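Local coordinates for DUF1780 domain-containing protein (Pseudomonas aeruginosa, PDB 1Y0K) that is of unknown function but belongs to the DUF1780 family of putative endonucleases in the PDDEXK nuclease clan, at residues Trp27-Leu38 and Arg46-Gly54; Val151-Pro159 and Met174-Leu183. All coordinates share one frame; numbering follows the deposited sequence.

Interaction 1 (27-38 with 46-54) and interaction 2 (151-159 with 174-183) are about 22 Å apart between centres, on opposite sides of the chain's centre. Both reach the seven-stranded mixed sheet. Interaction 1 ties helix 26-40 to the segment that carries edge strand 50-51. Interaction 2 packs the strand and loop 151-159 on the hairpin of strands 171-175 and 179-185. The two touch through the helix: Val-33 CG1 lies 3.8 Å from Val-175 CG1, and Phe-37 CZ lies 3.9 Å from Val-182 CG2. A sheet flanked by helices is consistent with the PDDEXK clan, but no active site has been assigned here.

Interaction 1 (Trp27-Leu38 and Arg46-Gly54); sequences WDRERWVCQRFL and RQEDFAAPG
Phe-50 points its side chain at helix 26-40; its ring meets four helix residues and its CB a fifth, Trp-27. Arg-31 crosses it at about a right angle. Arg-31 CG approaches the Phe-50 ring obliquely, 4.3 Å from its centroid, in an off-centre CH-pi contact. Gln-35 uses its CG, 3.6 Å from Phe-50 CZ. Leu-38 comes from the opposite direction, and its CD1 meets the ring edge 3.7 Å from Phe-50 CE2. Cys-34 CB is a looser neighbour of the same edge atom.

Trp-27 stands across Phe-50 at about a right angle. Its indole CG is anti to the backbone N (chi1 -164°), which turns the ring system toward 50-52. Trp-27 CH2 approaches Phe-50 CB, Trp-27 CZ2 lies 3.6 Å from Ala-51 C, and Trp-27 NE1 lies 3.6 Å from Ala-52 CB. The indole N-H is hydrogen-bonded to Asp-59 O. Arg-31 CB covers one indole face near its rim.

The Arg-31 chain bends at chi3 (63°), and its guanidinium turns back to Asp-28. Arg-31 NH1 and NH2 both grip Asp-28 OD1 from one face of the carboxylate, with Arg-31 NH2 2.8 Å from Asp-28 OD1. Gln-47 crosses beside it, its amide plane 78° from the guanidinium plane.

Backbone bonds between Ala-51 and Leu-61 join edge strand 50-51 to strand 60-62, so the contact packs helix 26-40 against that edge of the main sheet. No clear hydrogen bond crosses between the segments. The aliphatic part of Arg-31 packs on Phe-50, while its charge is paired within the helix with Asp-28.

Interaction 2 (Val151-Pro159 and Met174-Leu183); sequences VPDFNTPFP and MVGPTFARVL
Phe-158 and Arg-181 lie flat against each other, their ring and guanidinium planes only 5° apart. The two side chains slide past each other in opposite directions. Arg-181 CD stands over the ring centre, 3.6 Å from the Phe-158 centroid, in a CH-pi contact. Arg-181 NE follows over the same face, 3.5 Å from Phe-158 CG, and the guanidinium continues past the ring above Phe-158 CB. An Arg-181 chain extended from CG to NE carries the group this far. Its NH1 is hydrogen-bonded to Ser-200 OG, which helps to fix the far end.

The second aromatic contact is an offset edge-to-face pair. Phe-154 turns its edge to the face of Phe-179, with planes at 65° and ring centroids 5.9 Å apart. Phe-154 CE2 also touches Phe-179 CB, and Thr-178 OG1 lies at the Phe-154 edge, 3.7 Å from Phe-154 CZ.

Apolar contacts fill in around these rings. The methyl CE of selenomethionine Met-174 meets Phe-158 CE2 at 3.4 Å, approaching from the opposite direction. Pro-152 CG lies 4.1 Å from Phe-179 CE2, while Pro-152 CB covers one face of the Phe-154 ring. Leu-183 CD2 is a more distant neighbour of Phe-158.

No hydrogen bond joins the two segments. Those within 151-159 shape the loop: a type I turn runs from Asp-153 to Thr-156, and Asp-153 OD1 accepts from Asn-155 N in an Asx turn. Asp-153 O takes both the N and OG1 of Thr-156.

Strand 150-153 pairs with strand 107-110, while 171-175 and 179-185 form an antiparallel hairpin in the main sheet. Helix 111-116 touches both Phe-158 and Phe-179. Val-175 and Val-182 of the hairpin pack on helix 26-40.

Interaction 1 (Trp27-Leu38 and Arg46-Gly54)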
# COMPACT_ATOMS: atom_id res chain seq x y z
N TRP A 27 -10.51 -9.98 6.70
CA TRP A 27 -9.89 -10.55 5.51
C TRP A 27 -10.43 -9.90 4.24
O TRP A 27 -9.68 -9.64 3.30
CB TRP A 27 -10.03 -12.08 5.42
CG TRP A 27 -9.05 -12.63 4.40
CD1 TRP A 27 -7.70 -12.81 4.57
CD2 TRP A 27 -9.34 -13.02 3.06
NE1 TRP A 27 -7.14 -13.30 3.42
CE2 TRP A 27 -8.12 -13.43 2.47
CE3 TRP A 27 -10.52 -13.05 2.29
CZ2 TRP A 27 -8.04 -13.89 1.15
CZ3 TRP A 27 -10.43 -13.51 0.97
CH2 TRP A 27 -9.21 -13.91 0.42
N ASP A 28 -11.72 -9.60 4.22
CA ASP A 28 -12.33 -8.91 3.09
C ASP A 28 -11.65 -7.54 2.85
O ASP A 28 -11.38 -7.18 1.71
CB ASP A 28 -13.83 -8.73 3.32
CG ASP A 28 -14.51 -8.01 2.17
OD1 ASP A 28 -14.67 -8.63 1.09
OD2 ASP A 28 -14.89 -6.83 2.36
N ARG A 29 -11.39 -6.82 3.93
CA ARG A 29 -10.67 -5.54 3.89
C ARG A 29 -9.29 -5.70 3.25
O ARG A 29 -8.90 -4.91 2.40
CB ARG A 29 -10.50 -5.03 5.33
CG ARG A 29 -10.17 -3.57 5.49
CD ARG A 29 -10.58 -3.09 6.88
NE ARG A 29 -10.09 -3.99 7.92
CZ ARG A 29 -10.62 -4.11 9.13
NH1 ARG A 29 -11.70 -3.39 9.48
NH2 ARG A 29 -10.08 -4.95 10.00
N GLU A 30 -8.56 -6.72 3.69
CA GLU A 30 -7.22 -7.00 3.18
C GLU A 30 -7.24 -7.41 1.72
O GLU A 30 -6.42 -6.94 0.92
CB GLU A 30 -6.52 -8.03 4.07
CG GLU A 30 -6.12 -7.45 5.42
CD GLU A 30 -6.08 -8.47 6.55
OE1 GLU A 30 -6.29 -9.68 6.30
OE2 GLU A 30 -5.84 -8.04 7.70
N ARG A 31 -8.20 -8.27 1.36
CA ARG A 31 -8.37 -8.68 -0.04
C ARG A 31 -8.75 -7.47 -0.91
O ARG A 31 -8.25 -7.31 -2.03
CB ARG A 31 -9.43 -9.77 -0.16
CG ARG A 31 -9.38 -10.51 -1.49
CD ARG A 31 -10.73 -11.05 -1.89
NE ARG A 31 -11.66 -9.95 -2.08
CZ ARG A 31 -12.65 -9.65 -1.26
NH1 ARG A 31 -13.42 -8.60 -1.50
NH2 ARG A 31 -12.88 -10.41 -0.19
N TRP A 32 -9.61 -6.61 -0.38
CA TRP A 32 -10.04 -5.42 -1.09
C TRP A 32 -8.82 -4.56 -1.42
O TRP A 32 -8.69 -4.09 -2.54
CB TRP A 32 -11.07 -4.65 -0.25
CG TRP A 32 -11.52 -3.29 -0.78
CD1 TRP A 32 -12.63 -3.04 -1.53
CD2 TRP A 32 -10.90 -2.03 -0.54
NE1 TRP A 32 -12.72 -1.69 -1.81
CE2 TRP A 32 -11.68 -1.04 -1.20
CE3 TRP A 32 -9.75 -1.62 0.18
CZ2 TRP A 32 -11.34 0.32 -1.17
CZ3 TRP A 32 -9.42 -0.26 0.21
CH2 TRP A 32 -10.21 0.69 -0.46
N VAL A 33 -7.91 -4.38 -0.46
CA VAL A 33 -6.68 -3.60 -0.71
C VAL A 33 -5.87 -4.22 -1.86
O VAL A 33 -5.42 -3.52 -2.77
CB VAL A 33 -5.80 -3.49 0.55
CG1 VAL A 33 -4.44 -2.89 0.21
CG2 VAL A 33 -6.50 -2.62 1.61
N CYS A 34 -5.70 -5.54 -1.81
CA CYS A 34 -4.99 -6.26 -2.87
C CYS A 34 -5.67 -6.04 -4.22
O CYS A 34 -4.99 -5.78 -5.21
CB CYS A 34 -4.89 -7.75 -2.54
SG CYS A 34 -3.86 -8.08 -1.08
N GLN A 35 -6.99 -6.14 -4.27
CA GLN A 35 -7.69 -5.91 -5.54
C GLN A 35 -7.46 -4.51 -6.08
O GLN A 35 -7.19 -4.34 -7.27
CB GLN A 35 -9.18 -6.18 -5.40
CG GLN A 35 -9.54 -7.65 -5.37
CD GLN A 35 -11.04 -7.86 -5.42
OE1 GLN A 35 -11.71 -7.36 -6.33
NE2 GLN A 35 -11.56 -8.57 -4.46
N ARG A 36 -7.56 -3.50 -5.21
CA ARG A 36 -7.35 -2.10 -5.63
C ARG A 36 -5.93 -1.91 -6.19
O ARG A 36 -5.73 -1.21 -7.19
CB ARG A 36 -7.59 -1.13 -4.46
CG ARG A 36 -9.03 -1.11 -3.87
CD ARG A 36 -10.16 -0.78 -4.90
NE ARG A 36 -10.52 -1.86 -5.84
CZ ARG A 36 -11.15 -3.00 -5.52
NH1 ARG A 36 -11.44 -3.88 -6.47
NH2 ARG A 36 -11.49 -3.27 -4.27
N PHE A 37 -4.96 -2.54 -5.54
CA PHE A 37 -3.56 -2.47 -5.97
C PHE A 37 -3.36 -3.12 -7.34
O PHE A 37 -2.74 -2.55 -8.23
CB PHE A 37 -2.69 -3.14 -4.89
CG PHE A 37 -1.22 -3.22 -5.22
CD1 PHE A 37 -0.47 -2.07 -5.43
CD2 PHE A 37 -0.58 -4.46 -5.25
CE1 PHE A 37 0.89 -2.15 -5.69
CE2 PHE A 37 0.78 -4.55 -5.52
CZ PHE A 37 1.52 -3.38 -5.74
N LEU A 38 -3.91 -4.32 -7.51
CA LEU A 38 -3.79 -5.03 -8.79
C LEU A 38 -4.48 -4.25 -9.91
O LEU A 38 -3.97 -4.17 -11.03
CB LEU A 38 -4.36 -6.46 -8.68
CG LEU A 38 -3.60 -7.40 -7.73
CD1 LEU A 38 -4.37 -8.71 -7.58
CD2 LEU A 38 -2.16 -7.65 -8.19
N ARG A 46 -8.83 -13.25 -11.26
CA ARG A 46 -10.16 -13.79 -11.05
C ARG A 46 -10.34 -13.88 -9.54
O ARG A 46 -9.35 -13.94 -8.80
CB ARG A 46 -10.31 -15.16 -11.71
CG ARG A 46 -10.05 -15.16 -13.22
CD ARG A 46 -10.42 -16.50 -13.84
NE ARG A 46 -11.82 -16.85 -13.57
CZ ARG A 46 -12.85 -16.48 -14.33
NH1 ARG A 46 -12.66 -15.76 -15.43
NH2 ARG A 46 -14.08 -16.84 -13.99
N GLN A 47 -11.58 -13.89 -9.08
CA GLN A 47 -11.85 -13.88 -7.64
C GLN A 47 -11.21 -15.06 -6.91
O GLN A 47 -10.75 -14.92 -5.78
CB GLN A 47 -13.36 -13.86 -7.37
CG GLN A 47 -13.73 -13.23 -6.04
CD GLN A 47 -13.34 -11.76 -5.98
OE1 GLN A 47 -13.56 -10.99 -6.92
NE2 GLN A 47 -12.75 -11.36 -4.86
N GLU A 48 -11.20 -16.22 -7.58
CA GLU A 48 -10.62 -17.46 -7.05
C GLU A 48 -9.10 -17.38 -6.84
O GLU A 48 -8.52 -18.22 -6.15
CB GLU A 48 -10.95 -18.63 -7.97
CG GLU A 48 -10.69 -18.35 -9.45
CD GLU A 48 -11.93 -17.85 -10.22
OE1 GLU A 48 -12.77 -17.08 -9.67
OE2 GLU A 48 -12.05 -18.22 -11.41
N ASP A 49 -8.45 -16.39 -7.44
CA ASP A 49 -7.00 -16.23 -7.30
C ASP A 49 -6.52 -15.81 -5.90
O ASP A 49 -5.35 -15.97 -5.59
CB ASP A 49 -6.44 -15.23 -8.32
CG ASP A 49 -6.60 -15.70 -9.76
OD1 ASP A 49 -6.65 -16.92 -10.00
OD2 ASP A 49 -6.66 -14.82 -10.65
N PHE A 50 -7.41 -15.26 -5.08
CA PHE A 50 -7.04 -14.85 -3.73
C PHE A 50 -7.31 -15.96 -2.72
O PHE A 50 -8.36 -16.60 -2.76
CB PHE A 50 -7.80 -13.58 -3.33
CG PHE A 50 -7.65 -12.46 -4.30
CD1 PHE A 50 -8.62 -12.23 -5.27
CD2 PHE A 50 -6.51 -11.66 -4.28
CE1 PHE A 50 -8.47 -11.21 -6.19
CE2 PHE A 50 -6.35 -10.64 -5.19
CZ PHE A 50 -7.33 -10.41 -6.15
N ALA A 51 -6.35 -16.18 -1.83
CA ALA A 51 -6.51 -17.17 -0.77
C ALA A 51 -5.84 -16.69 0.51
O ALA A 51 -4.94 -15.86 0.48
CB ALA A 51 -5.93 -18.51 -1.21
N ALA A 52 -6.32 -17.22 1.64
CA ALA A 52 -5.65 -16.95 2.91
C ALA A 52 -4.67 -18.09 3.21
O ALA A 52 -4.96 -19.25 2.92
CB ALA A 52 -6.68 -16.80 4.02
N PRO A 53 -3.49 -17.75 3.77
CA PRO A 53 -2.53 -18.80 4.12
C PRO A 53 -2.93 -19.50 5.41
O PRO A 53 -3.82 -19.01 6.13
CB PRO A 53 -1.24 -18.02 4.34
CG PRO A 53 -1.71 -16.73 4.89
CD PRO A 53 -2.97 -16.42 4.11
N GLY A 54 -2.27 -20.61 5.70
CA GLY A 54 -2.44 -21.35 6.96
C GLY A 54 -2.03 -20.53 8.17
O GLY A 54 -2.74 -20.50 9.18

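Interaction 2 (Val151-Pro159 and Met174-Leu183)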
# COMPACT_ATOMS: atom_id res chain seq x y z
N VAL A 151 -2.23 15.20 1.35
CA VAL A 151 -2.31 14.71 -0.02
C VAL A 151 -0.86 14.65 -0.53
O VAL A 151 -0.08 15.54 -0.24
CB VAL A 151 -3.18 15.64 -0.92
CG1 VAL A 151 -4.63 15.58 -0.50
CG2 VAL A 151 -2.70 17.08 -0.85
N PRO A 152 -0.49 13.58 -1.26
CA PRO A 152 0.92 13.53 -1.70
C PRO A 152 1.29 14.66 -2.64
O PRO A 152 0.46 15.11 -3.43
CB PRO A 152 1.00 12.20 -2.46
CG PRO A 152 -0.15 11.39 -1.91
CD PRO A 152 -1.24 12.40 -1.70
N ASP A 153 2.52 15.14 -2.52
CA ASP A 153 3.05 16.08 -3.49
C ASP A 153 3.72 15.25 -4.58
O ASP A 153 4.85 14.78 -4.41
CB ASP A 153 4.03 17.04 -2.85
CG ASP A 153 4.47 18.14 -3.79
OD1 ASP A 153 4.33 17.96 -5.03
OD2 ASP A 153 4.99 19.17 -3.29
N PHE A 154 3.02 15.06 -5.69
CA PHE A 154 3.50 14.21 -6.76
C PHE A 154 4.64 14.84 -7.58
O PHE A 154 5.23 14.19 -8.45
CB PHE A 154 2.32 13.76 -7.64
CG PHE A 154 1.33 12.88 -6.92
CD1 PHE A 154 0.03 13.33 -6.64
CD2 PHE A 154 1.70 11.61 -6.49
CE1 PHE A 154 -0.88 12.51 -5.97
CE2 PHE A 154 0.81 10.79 -5.80
CZ PHE A 154 -0.49 11.24 -5.55
N ASN A 155 4.96 16.10 -7.28
CA ASN A 155 6.09 16.77 -7.92
C ASN A 155 7.43 16.49 -7.24
O ASN A 155 8.47 16.98 -7.70
CB ASN A 155 5.85 18.27 -8.00
CG ASN A 155 4.65 18.61 -8.87
OD1 ASN A 155 4.32 17.88 -9.80
ND2 ASN A 155 3.99 19.71 -8.55
N THR A 156 7.38 15.70 -6.17
CA THR A 156 8.56 15.36 -5.38
C THR A 156 8.93 13.89 -5.62
O THR A 156 8.04 13.05 -5.80
CB THR A 156 8.34 15.64 -3.88
OG1 THR A 156 7.29 14.80 -3.37
CG2 THR A 156 7.94 17.10 -3.67
N PRO A 157 10.23 13.59 -5.68
CA PRO A 157 10.66 12.22 -5.96
C PRO A 157 10.67 11.31 -4.72
O PRO A 157 10.90 11.79 -3.62
CB PRO A 157 12.09 12.42 -6.47
CG PRO A 157 12.57 13.67 -5.85
CD PRO A 157 11.36 14.52 -5.52
N PHE A 158 10.42 10.02 -4.92
CA PHE A 158 10.56 9.05 -3.82
C PHE A 158 12.02 8.69 -3.59
O PHE A 158 12.69 8.21 -4.51
CB PHE A 158 9.76 7.78 -4.12
CG PHE A 158 8.30 7.93 -3.92
CD1 PHE A 158 7.49 8.48 -4.92
CD2 PHE A 158 7.71 7.53 -2.72
CE1 PHE A 158 6.13 8.63 -4.73
CE2 PHE A 158 6.33 7.67 -2.52
CZ PHE A 158 5.54 8.22 -3.53
N PRO A 159 12.52 8.93 -2.36
CA PRO A 159 13.90 8.57 -2.08
C PRO A 159 14.03 7.05 -1.95
O PRO A 159 13.02 6.37 -1.72
CB PRO A 159 14.17 9.25 -0.74
CG PRO A 159 12.85 9.30 -0.07
CD PRO A 159 11.85 9.51 -1.18
N MSE A 174 2.82 0.53 -1.99
CA MSE A 174 1.77 1.36 -1.40
C MSE A 174 0.62 1.54 -2.37
O MSE A 174 0.80 1.62 -3.59
CB MSE A 174 2.29 2.76 -1.07
CG MSE A 174 3.43 2.87 -0.07
SE MSE A 174 3.95 4.64 0.05
CE MSE A 174 4.49 4.97 -1.58
N VAL A 175 -0.58 1.64 -1.83
CA VAL A 175 -1.75 2.00 -2.62
C VAL A 175 -2.66 2.87 -1.76
O VAL A 175 -2.74 2.69 -0.55
CB VAL A 175 -2.50 0.75 -3.17
CG1 VAL A 175 -3.09 -0.11 -2.03
CG2 VAL A 175 -3.62 1.17 -4.16
N GLY A 176 -3.32 3.84 -2.39
CA GLY A 176 -4.32 4.64 -1.70
C GLY A 176 -5.29 5.16 -2.73
O GLY A 176 -5.18 4.84 -3.91
N PRO A 177 -6.26 5.98 -2.30
CA PRO A 177 -7.22 6.49 -3.27
C PRO A 177 -6.57 7.31 -4.39
O PRO A 177 -7.10 7.35 -5.51
CB PRO A 177 -8.18 7.34 -2.42
CG PRO A 177 -8.01 6.78 -1.00
CD PRO A 177 -6.55 6.42 -0.93
N THR A 178 -5.42 7.92 -4.13
CA THR A 178 -4.81 8.81 -5.13
C THR A 178 -3.70 8.19 -5.98
O THR A 178 -3.34 8.75 -7.02
CB THR A 178 -4.25 10.10 -4.51
OG1 THR A 178 -3.22 9.76 -3.57
CG2 THR A 178 -5.36 10.87 -3.79
N PHE A 179 -3.13 7.06 -5.55
CA PHE A 179 -1.95 6.54 -6.24
C PHE A 179 -1.61 5.12 -5.83
O PHE A 179 -2.13 4.61 -4.84
CB PHE A 179 -0.74 7.44 -5.98
CG PHE A 179 -0.04 7.15 -4.68
CD1 PHE A 179 1.16 6.44 -4.67
CD2 PHE A 179 -0.59 7.57 -3.47
CE1 PHE A 179 1.81 6.16 -3.47
CE2 PHE A 179 0.06 7.29 -2.25
CZ PHE A 179 1.26 6.58 -2.26
N ALA A 180 -0.73 4.49 -6.60
CA ALA A 180 -0.08 3.23 -6.21
C ALA A 180 1.37 3.28 -6.65
O ALA A 180 1.72 3.93 -7.65
CB ALA A 180 -0.79 2.05 -6.84
N ARG A 181 2.24 2.62 -5.89
CA ARG A 181 3.64 2.54 -6.25
C ARG A 181 4.27 1.30 -5.64
O ARG A 181 4.05 1.00 -4.46
CB ARG A 181 4.39 3.78 -5.78
CG ARG A 181 5.89 3.76 -6.10
CD ARG A 181 6.59 5.02 -5.57
NE ARG A 181 8.03 4.95 -5.79
CZ ARG A 181 8.66 5.41 -6.88
NH1 ARG A 181 7.98 6.01 -7.85
NH2 ARG A 181 9.97 5.28 -6.99
N VAL A 182 5.03 0.57 -6.45
CA VAL A 182 5.91 -0.47 -5.92
C VAL A 182 7.21 0.23 -5.51
O VAL A 182 7.92 0.79 -6.36
CB VAL A 182 6.19 -1.56 -7.00
CG1 VAL A 182 7.16 -2.62 -6.47
CG2 VAL A 182 4.87 -2.21 -7.45
N LEU A 183 7.51 0.22 -4.21
CA LEU A 183 8.72 0.91 -3.69
C LEU A 183 9.99 0.13 -3.98
O LEU A 183 11.00 0.72 -4.38
CB LEU A 183 8.62 1.21 -2.19
CG LEU A 183 7.48 2.12 -1.74
CD1 LEU A 183 7.66 2.52 -0.29
CD2 LEU A 183 7.40 3.38 -2.62